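Local structure of catechol 1,2-dioxygenase (Burkholderia vietnamiensis, 5TD3) at residues A[233-238]-A[249-254]; A[146-151]-A[294-299]. The protein probably catalyses the intradiol ring cleavage of catechol with molecular oxygen, giving cis,cis-muconate. All coordinates share one frame; numbering follows the deposited sequence.

Overall arrangement
Contact 1 (233-238 with 249-254) and contact 2 (146-151 with 294-299) lie in the two facing sheets of one beta sandwich. Their centres are 12 Å apart. Contact 1 is an antiparallel hairpin that gives H235 and H237 to the zinc site; Y175 completes the protein ligands. Contact 2 is a parallel pair in the other sheet, and the side chain of I147 stays about 12 Å from the zinc. The two meet in the apolar interior. F252 CD2 lies 3.5 Å from F297 CD2, and F238 CG lies 3.6 Å from F299 CZ. F252 also packs on I147 and I295. The hairpin therefore has the metal on one face and contact 2 on the other.

Contact 1. Residues A[233-238]-A[249-254]; sequences PAHVHF and TTQFNI. With ZN (zinc ion), chain C.
H235 faces N253 and H237 faces Q251 as non-hydrogen-bonded antiparallel pairs, and all four side chains lie on the metal side of the sheet. The H235 side chain starts at CB, 3.3 Å from F252 O and 3.7 Å from N253 OD1. Its CG stands between the backbone N and the carbonyl carbon (chi1 59°), which brings ND1 back to P233 O and NE2 to the metal. ND1 gives a nearly straight hydrogen bond of 2.7 Å to P233 O, in the ring plane, which helps fix the ring rotation. At the tip, NE2 binds the zinc ion at 2.1 Å. H237 NE2 is a second ligand at 1.9 Å, and Y175 is the third from the protein. H237 ND1 is held by a water that donates to T250 O. This hairpin lies at one edge of a five-stranded sheet of the intradiol dioxygenase beta sandwich, with 248-253 outermost within the chain and 235-241 next to 163-167. Relatives bind ferric iron here with histidines and tyrosines. V236 and F252 form a hydrogen-bonded pair, with V236 N 3.0 Å from F252 O. Their side chains lie on the opposite face, where V236 CB sits over the F252 ring, toward its rim. F238 CE2 meets F252 CE2 at 3.4 Å, the ring planes 38° apart. Beyond them lie F297 and F299 of the facing sheet.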
loop_
_atom_site.group_PDB
_atom_site.type_symbol
_atom_site.label_atom_id
_atom_site.label_comp_id
_atom_site.label_asym_id
_atom_site.label_seq_id
_atom_site.Cartn_x
_atom_site.Cartn_y
_atom_site.Cartn_z
ATOM N N PRO A 233 6.726 4.535 24.103
ATOM C CA PRO A 233 7.388 4.467 25.409
ATOM C C PRO A 233 8.190 3.175 25.514
ATOM O O PRO A 233 7.983 2.227 24.750
ATOM C CB PRO A 233 6.217 4.478 26.399
ATOM C CG PRO A 233 5.090 3.813 25.613
ATOM C CD PRO A 233 5.265 4.339 24.215
ATOM N N ALA A 234 9.121 3.144 26.468
ATOM C CA ALA A 234 9.863 1.909 26.706
ATOM C C ALA A 234 8.905 0.795 27.113
ATOM O O ALA A 234 7.970 1.009 27.893
ATOM C CB ALA A 234 10.931 2.110 27.785
ATOM N N HIS A 235 9.147 -0.408 26.594
ATOM C CA HIS A 235 8.230 -1.519 26.816
ATOM C C HIS A 235 8.975 -2.823 26.575
ATOM O O HIS A 235 10.089 -2.846 26.050
ATOM C CB HIS A 235 7.023 -1.422 25.882
ATOM C CG HIS A 235 7.415 -1.417 24.438
ATOM N ND1 HIS A 235 7.888 -0.290 23.803
ATOM C CD2 HIS A 235 7.450 -2.411 23.516
ATOM C CE1 HIS A 235 8.182 -0.584 22.549
ATOM N NE2 HIS A 235 7.922 -1.863 22.349
ATOM N N VAL A 236 8.329 -3.918 26.952
ATOM C CA VAL A 236 8.858 -5.261 26.773
ATOM C C VAL A 236 7.733 -6.103 26.207
ATOM O O VAL A 236 6.607 -6.035 26.709
ATOM C CB VAL A 236 9.356 -5.870 28.097
ATOM C CG1 VAL A 236 9.847 -7.286 27.866
ATOM C CG2 VAL A 236 10.473 -5.019 28.709
ATOM N N HIS A 237 8.027 -6.875 25.154
ATOM C CA HIS A 237 7.043 -7.753 24.524
ATOM C C HIS A 237 7.081 -9.148 25.131
ATOM O O HIS A 237 8.148 -9.649 25.508
ATOM C CB HIS A 237 7.291 -7.927 23.022
ATOM C CG HIS A 237 7.224 -6.664 22.224
ATOM N ND1 HIS A 237 6.070 -6.241 21.602
ATOM C CD2 HIS A 237 8.183 -5.765 21.890
ATOM C CE1 HIS A 237 6.307 -5.109 20.958
ATOM N NE2 HIS A 237 7.585 -4.803 21.110
ATOM N N PHE A 238 5.915 -9.809 25.118
ATOM C CA PHE A 238 5.794 -11.209 25.504
ATOM C C PHE A 238 4.831 -11.984 24.606
ATOM O O PHE A 238 3.764 -11.492 24.227
ATOM C CB PHE A 238 5.308 -11.366 26.955
ATOM C CG PHE A 238 6.229 -10.779 27.971
ATOM C CD1 PHE A 238 7.315 -11.493 28.438
ATOM C CD2 PHE A 238 6.001 -9.509 28.475
ATOM C CE1 PHE A 238 8.161 -10.953 29.386
ATOM C CE2 PHE A 238 6.848 -8.968 29.434
ATOM C CZ PHE A 238 7.927 -9.695 29.887
ATOM N N THR A 249 -0.547 -12.782 23.514
ATOM C CA THR A 249 0.331 -11.736 22.998
ATOM C C THR A 249 0.128 -10.506 23.878
ATOM O O THR A 249 -0.994 -10.003 23.986
ATOM C CB THR A 249 -0.005 -11.388 21.544
ATOM O OG1 THR A 249 0.131 -12.546 20.710
ATOM C CG2 THR A 249 0.904 -10.243 21.021
ATOM N N THR A 250 1.195 -10.021 24.510
ATOM C CA THR A 250 1.035 -8.877 25.403
ATOM C C THR A 250 2.362 -8.134 25.515
ATOM O O THR A 250 3.343 -8.454 24.837
ATOM C CB THR A 250 0.493 -9.322 26.778
ATOM O OG1 THR A 250 0.082 -8.179 27.538
ATOM C CG2 THR A 250 1.541 -10.107 27.586
ATOM N N GLN A 251 2.358 -7.113 26.371
ATOM C CA GLN A 251 3.547 -6.339 26.679
ATOM C C GLN A 251 3.366 -5.740 28.062
ATOM O O GLN A 251 2.294 -5.829 28.663
ATOM C CB GLN A 251 3.774 -5.223 25.657
ATOM C CG GLN A 251 3.070 -3.920 26.020
ATOM C CD GLN A 251 3.335 -2.809 25.024
ATOM O OE1 GLN A 251 3.165 -1.627 25.327
ATOM N NE2 GLN A 251 3.760 -3.184 23.829
ATOM N N PHE A 252 4.431 -5.135 28.586
ATOM C CA PHE A 252 4.183 -4.151 29.636
ATOM C C PHE A 252 5.046 -2.926 29.366
ATOM O O PHE A 252 6.069 -2.993 28.675
ATOM C CB PHE A 252 4.350 -4.695 31.073
ATOM C CG PHE A 252 5.739 -5.116 31.450
ATOM C CD1 PHE A 252 6.762 -4.187 31.620
ATOM C CD2 PHE A 252 6.001 -6.447 31.732
ATOM C CE1 PHE A 252 8.033 -4.591 31.995
ATOM C CE2 PHE A 252 7.271 -6.853 32.109
ATOM C CZ PHE A 252 8.284 -5.926 32.244
ATOM N N ASN A 253 4.587 -1.788 29.864
ATOM C CA ASN A 253 5.318 -0.548 29.696
ATOM C C ASN A 253 6.130 -0.252 30.946
ATOM O O ASN A 253 5.741 -0.604 32.061
ATOM C CB ASN A 253 4.359 0.598 29.386
ATOM C CG ASN A 253 3.809 0.509 27.980
ATOM O OD1 ASN A 253 4.427 0.988 27.032
ATOM N ND2 ASN A 253 2.668 -0.143 27.833
ATOM N N ILE A 254 7.267 0.407 30.748
ATOM C CA ILE A 254 8.125 0.773 31.866
ATOM C C ILE A 254 7.500 1.958 32.584
ATOM O O ILE A 254 7.250 3.004 31.977
ATOM C CB ILE A 254 9.546 1.097 31.388
ATOM C CG1 ILE A 254 10.119 -0.110 30.642
ATOM C CG2 ILE A 254 10.429 1.494 32.579
ATOM C CD1 ILE A 254 10.201 -1.370 31.496
HETATM ZN ZN ZN C . 8.472 -3.098 20.774
HETATM O O HOH W 1 6.490 2.863 29.149
HETATM O O HOH W 2 3.714 -7.904 22.079
#

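Contact 2. Residues A[146-151]-A[294-299]; sequences VIHGTV and DITFDF
Strand 146-151 runs parallel to strand 294-296, their short axes 21° apart, with I295 N bonding V146 O and H148 N bonding I295 O. F297 N to H148 O continues the ladder, and F299 N to T150 O resumes it beyond a break. This is a parallel pair in the second sheet of the intradiol dioxygenase beta sandwich, interrupted at F297-D298. There F297 O is 4.2 Å from T150 N and bonds Y201 OH instead. D298 supplies the replacement: its OD1 accepts T150 N at 3.0 Å, on the anti side of the carboxylate. The same OD1 takes a hydrogen bond from a water at 2.8 Å. H148 and D294 form a His-carboxylate hydrogen bond. The H148 ring reaches across toward 294-299, and NE2 donates to D294 OD2 at 2.7 Å, with OD2 in the imidazole plane and met on its syn side. K279 forms a salt bridge to the same oxygen, so two donors grip it and the carboxylate is probably kept negative. T296 CA lies over one face of the H148 ring, offset toward the rim. On the other side of the sheet V151 CG2 meets F299 CD2 at 4.0 Å. Within the sheet, strand 200-206 flanks 144-152 and strand 276-279 flanks 292-300. The face bearing I147, I295 and F299 packs against strand 248-253, and V151 and F299 also touch strand 163-167.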
loop_
_atom_site.group_PDB
_atom_site.type_symbol
_atom_site.label_atom_id
_atom_site.label_comp_id
_atom_site.label_asym_id
_atom_site.label_seq_id
_atom_site.Cartn_x
_atom_site.Cartn_y
_atom_site.Cartn_z
ATOM N N VAL A 146 15.629 -7.065 35.974
ATOM C CA VAL A 146 15.172 -8.422 36.242
ATOM C C VAL A 146 13.653 -8.409 36.168
ATOM O O VAL A 146 13.009 -7.602 36.845
ATOM C CB VAL A 146 15.651 -8.929 37.615
ATOM C CG1 VAL A 146 15.119 -10.335 37.879
ATOM C CG2 VAL A 146 17.166 -8.893 37.700
ATOM N N ILE A 147 13.088 -9.275 35.331
ATOM C CA ILE A 147 11.644 -9.396 35.166
ATOM C C ILE A 147 11.272 -10.796 35.611
ATOM O O ILE A 147 11.806 -11.776 35.083
ATOM C CB ILE A 147 11.195 -9.160 33.715
ATOM C CG1 ILE A 147 11.789 -7.870 33.134
ATOM C CG2 ILE A 147 9.675 -9.094 33.634
ATOM C CD1 ILE A 147 11.570 -7.729 31.623
ATOM N N HIS A 148 10.353 -10.897 36.567
ATOM C CA HIS A 148 10.010 -12.203 37.105
ATOM C C HIS A 148 8.549 -12.220 37.516
ATOM O O HIS A 148 7.932 -11.180 37.764
ATOM C CB HIS A 148 10.902 -12.566 38.298
ATOM C CG HIS A 148 10.820 -11.587 39.423
ATOM N ND1 HIS A 148 9.998 -11.770 40.515
ATOM C CD2 HIS A 148 11.432 -10.394 39.606
ATOM C CE1 HIS A 148 10.130 -10.744 41.338
ATOM N NE2 HIS A 148 10.992 -9.891 40.806
ATOM N N GLY A 149 8.009 -13.428 37.611
ATOM C CA GLY A 149 6.623 -13.594 38.008
ATOM C C GLY A 149 6.217 -15.045 37.863
ATOM O O GLY A 149 7.067 -15.930 37.756
ATOM N N THR A 150 4.904 -15.273 37.877
ATOM C CA THR A 150 4.335 -16.604 37.732
ATOM C C THR A 150 3.328 -16.614 36.591
ATOM O O THR A 150 2.681 -15.601 36.305
ATOM C CB THR A 150 3.653 -17.059 39.034
ATOM O OG1 THR A 150 4.504 -16.765 40.148
ATOM C CG2 THR A 150 3.371 -18.552 39.004
ATOM N N VAL A 151 3.204 -17.767 35.941
ATOM C CA VAL A 151 2.174 -18.004 34.938
ATOM C C VAL A 151 1.085 -18.829 35.609
ATOM O O VAL A 151 1.375 -19.867 36.214
ATOM C CB VAL A 151 2.736 -18.723 33.699
ATOM C CG1 VAL A 151 1.659 -18.854 32.615
ATOM C CG2 VAL A 151 3.940 -17.960 33.139
ATOM N N ASP A 294 13.909 -3.966 39.261
ATOM C CA ASP A 294 13.198 -5.225 39.402
ATOM C C ASP A 294 11.723 -5.011 39.113
ATOM O O ASP A 294 11.114 -4.045 39.591
ATOM C CB ASP A 294 13.383 -5.809 40.798
ATOM C CG ASP A 294 12.899 -7.241 40.898
ATOM O OD1 ASP A 294 13.583 -8.140 40.367
ATOM O OD2 ASP A 294 11.862 -7.475 41.550
ATOM N N ILE A 295 11.158 -5.919 38.325
ATOM C CA ILE A 295 9.759 -5.852 37.929
ATOM C C ILE A 295 9.125 -7.212 38.156
ATOM O O ILE A 295 9.554 -8.207 37.563
ATOM C CB ILE A 295 9.596 -5.437 36.461
ATOM C CG1 ILE A 295 10.141 -4.021 36.253
ATOM C CG2 ILE A 295 8.134 -5.546 36.065
ATOM C CD1 ILE A 295 10.019 -3.525 34.832
ATOM N N THR A 296 8.106 -7.254 39.005
ATOM C CA THR A 296 7.275 -8.437 39.145
ATOM C C THR A 296 6.099 -8.309 38.186
ATOM O O THR A 296 5.384 -7.302 38.206
ATOM C CB THR A 296 6.777 -8.590 40.584
ATOM O OG1 THR A 296 7.890 -8.574 41.495
ATOM C CG2 THR A 296 6.022 -9.902 40.741
ATOM N N PHE A 297 5.899 -9.323 37.352
ATOM C CA PHE A 297 4.828 -9.288 36.359
ATOM C C PHE A 297 4.283 -10.693 36.184
ATOM O O PHE A 297 5.018 -11.596 35.781
ATOM C CB PHE A 297 5.319 -8.728 35.025
ATOM C CG PHE A 297 4.227 -8.553 33.996
ATOM C CD1 PHE A 297 3.211 -7.628 34.187
ATOM C CD2 PHE A 297 4.240 -9.295 32.822
ATOM C CE1 PHE A 297 2.214 -7.465 33.238
ATOM C CE2 PHE A 297 3.252 -9.129 31.865
ATOM C CZ PHE A 297 2.239 -8.217 32.073
ATOM N N ASP A 298 3.008 -10.869 36.506
ATOM C CA ASP A 298 2.348 -12.162 36.456
ATOM C C ASP A 298 1.515 -12.284 35.185
ATOM O O ASP A 298 0.987 -11.294 34.671
ATOM C CB ASP A 298 1.456 -12.348 37.689
ATOM C CG ASP A 298 2.250 -12.375 38.984
ATOM O OD1 ASP A 298 3.403 -12.873 38.973
ATOM O OD2 ASP A 298 1.717 -11.892 40.010
ATOM N N PHE A 299 1.438 -13.503 34.658
ATOM C CA PHE A 299 0.585 -13.822 33.520
ATOM C C PHE A 299 -0.579 -14.688 33.975
ATOM O O PHE A 299 -0.399 -15.609 34.774
ATOM C CB PHE A 299 1.342 -14.574 32.430
ATOM C CG PHE A 299 2.487 -13.813 31.845
ATOM C CD1 PHE A 299 2.281 -12.896 30.828
ATOM C CD2 PHE A 299 3.778 -14.028 32.306
ATOM C CE1 PHE A 299 3.346 -12.198 30.280
ATOM C CE2 PHE A 299 4.854 -13.341 31.764
ATOM C CZ PHE A 299 4.637 -12.420 30.747
HETATM O O HOH W 3 4.824 -13.945 41.161
#